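Long-range contact in putative adenosine kinase (Schistosoma mansoni, PDB 3VAS), which probably phosphorylates adenosine to AMP, with ATP as the expected phosphate donor, as a ribokinase-like (pfkB family) enzyme of purine salvage: residues E229-S234 / A266-A271. Residues are numbered along the deposited sequence; the frame is centred on the assembly and turned at random.
Sequences EMISYS and ADLPFA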
# COMPACT_ATOMS: atom_id res chain seq x y z
N GLU A 229 5.31 15.95 3.74
CA GLU A 229 4.35 16.79 3.04
C GLU A 229 3.02 16.04 2.87
O GLU A 229 1.96 16.62 3.09
CB GLU A 229 4.88 17.26 1.69
CG GLU A 229 3.92 18.20 0.98
CD GLU A 229 4.56 18.97 -0.17
OE1 GLU A 229 5.38 18.39 -0.91
OE2 GLU A 229 4.23 20.16 -0.32
N MET A 230 3.10 14.77 2.50
CA MET A 230 1.90 13.94 2.36
C MET A 230 1.14 13.80 3.69
O MET A 230 -0.08 13.92 3.72
CB MET A 230 2.26 12.56 1.80
CG MET A 230 2.72 12.59 0.34
SD MET A 230 1.54 13.42 -0.75
CE MET A 230 0.14 12.34 -0.62
N ILE A 231 1.87 13.55 4.77
CA ILE A 231 1.26 13.47 6.09
C ILE A 231 0.43 14.72 6.39
O ILE A 231 -0.65 14.63 6.97
CB ILE A 231 2.31 13.22 7.20
CG1 ILE A 231 2.93 11.83 7.05
CG2 ILE A 231 1.69 13.37 8.58
CD1 ILE A 231 4.01 11.52 8.06
N SER A 232 0.92 15.88 5.94
CA SER A 232 0.24 17.14 6.24
C SER A 232 -1.12 17.30 5.53
O SER A 232 -1.88 18.22 5.84
CB SER A 232 1.16 18.36 6.00
OG SER A 232 1.30 18.67 4.62
N TYR A 233 -1.42 16.39 4.60
CA TYR A 233 -2.74 16.37 3.95
C TYR A 233 -3.52 15.10 4.32
O TYR A 233 -4.66 14.92 3.90
CB TYR A 233 -2.62 16.45 2.43
CG TYR A 233 -1.99 17.73 1.91
CD1 TYR A 233 -0.61 17.82 1.73
CD2 TYR A 233 -2.77 18.83 1.58
CE1 TYR A 233 -0.03 18.98 1.26
CE2 TYR A 233 -2.19 19.99 1.10
CZ TYR A 233 -0.82 20.06 0.94
OH TYR A 233 -0.24 21.22 0.46
N SER A 234 -2.89 14.22 5.10
CA SER A 234 -3.48 12.92 5.39
C SER A 234 -4.34 12.94 6.64
O SER A 234 -3.92 13.46 7.68
CB SER A 234 -2.39 11.86 5.54
OG SER A 234 -1.61 11.77 4.36
N ALA A 266 1.00 12.10 14.29
CA ALA A 266 -0.35 12.53 14.65
C ALA A 266 -0.44 14.04 14.87
O ALA A 266 -1.46 14.65 14.57
CB ALA A 266 -0.82 11.79 15.90
N ASP A 267 0.64 14.62 15.40
CA ASP A 267 0.61 16.03 15.79
C ASP A 267 1.12 17.01 14.73
O ASP A 267 1.04 18.22 14.93
CB ASP A 267 1.39 16.24 17.10
CG ASP A 267 0.72 15.59 18.29
OD1 ASP A 267 -0.41 15.08 18.14
OD2 ASP A 267 1.33 15.60 19.38
N LEU A 268 1.65 16.50 13.63
CA LEU A 268 2.13 17.37 12.56
C LEU A 268 0.99 18.25 12.08
O LEU A 268 -0.13 17.76 11.88
CB LEU A 268 2.70 16.57 11.38
CG LEU A 268 4.17 16.16 11.43
CD1 LEU A 268 4.50 15.26 10.25
CD2 LEU A 268 5.07 17.39 11.43
N PRO A 269 1.25 19.55 11.91
CA PRO A 269 0.20 20.46 11.42
C PRO A 269 -0.32 20.01 10.06
O PRO A 269 0.44 19.44 9.27
CB PRO A 269 0.92 21.80 11.30
CG PRO A 269 2.06 21.71 12.28
CD PRO A 269 2.50 20.27 12.21
N PHE A 270 -1.60 20.25 9.80
CA PHE A 270 -2.12 20.08 8.45
C PHE A 270 -1.66 21.26 7.60
O PHE A 270 -1.34 22.33 8.13
CB PHE A 270 -3.64 19.97 8.45
CG PHE A 270 -4.14 18.63 8.90
CD1 PHE A 270 -4.42 17.63 7.98
CD2 PHE A 270 -4.33 18.36 10.25
CE1 PHE A 270 -4.87 16.40 8.39
CE2 PHE A 270 -4.78 17.12 10.66
CZ PHE A 270 -5.06 16.14 9.73
N ALA A 271 -1.62 21.07 6.29
CA ALA A 271 -1.06 22.06 5.37
C ALA A 271 -1.72 23.43 5.43
O ALA A 271 -1.06 24.45 5.23
CB ALA A 271 -1.07 21.53 3.95
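The backbone carbonyl of Ser232 meets two neighbouring residues of the facing loop. Ala271 N gives Ser232 O a hydrogen bond of 2.9 Å, moderately bent at the hydrogen (147°). The donor is tilted 31° from the carbonyl plane. Phe270 CA adds a CA-H...O contact to the same oxygen, at 3.2 Å. Phe270 CD1 lies 3.4 Å from Ser232 O, and Phe270 CE1 comes within 3.2 Å of Ser234 O. The ring meets both carbonyl oxygens obliquely. Beside the bond, the methyl of Ala271 sits over one face of the Tyr233 ring, 3.7 Å from CB to the centroid and displaced toward the rim. This is a CH-pi contact. Tyr233 CB starts away from the loop, but its ring end comes back to Ala271 CB.

On the other flank, Ile231 CG2 touches Leu268 CD1 at 3.8 Å, the two side chains crossing at about a right angle. With chi1 at -68°, CG2 is the branch opposite the backbone N, and this branch reaches Leu268.

A type I turn from Ile231 to Ser234 presents the Ser232 carbonyl. Two serine hydroxyls tie this turn to the preceding helix. Ser232 OG bonds Glu229 O at 2.6 Å. Met230 O accepts two hydrogen bonds, from Ser234 OG (2.7 Å) and from the backbone N of Tyr233, on opposite faces of its carbonyl plane.

In this ribokinase-like fold the contact joins the chain leaving helix 224-231 to the chain leaving helix 257-267. Arg276 and Arg278 make cation-pi contacts with Phe270. Tyr247 of helix 241-250 touches both Ile231 and Leu268. Tyr233 packs on helix 189-205, while Met230 and Ser234 rest on strand 209-213, so residues 230-234 meet that helix and strand as well as loop 268-271.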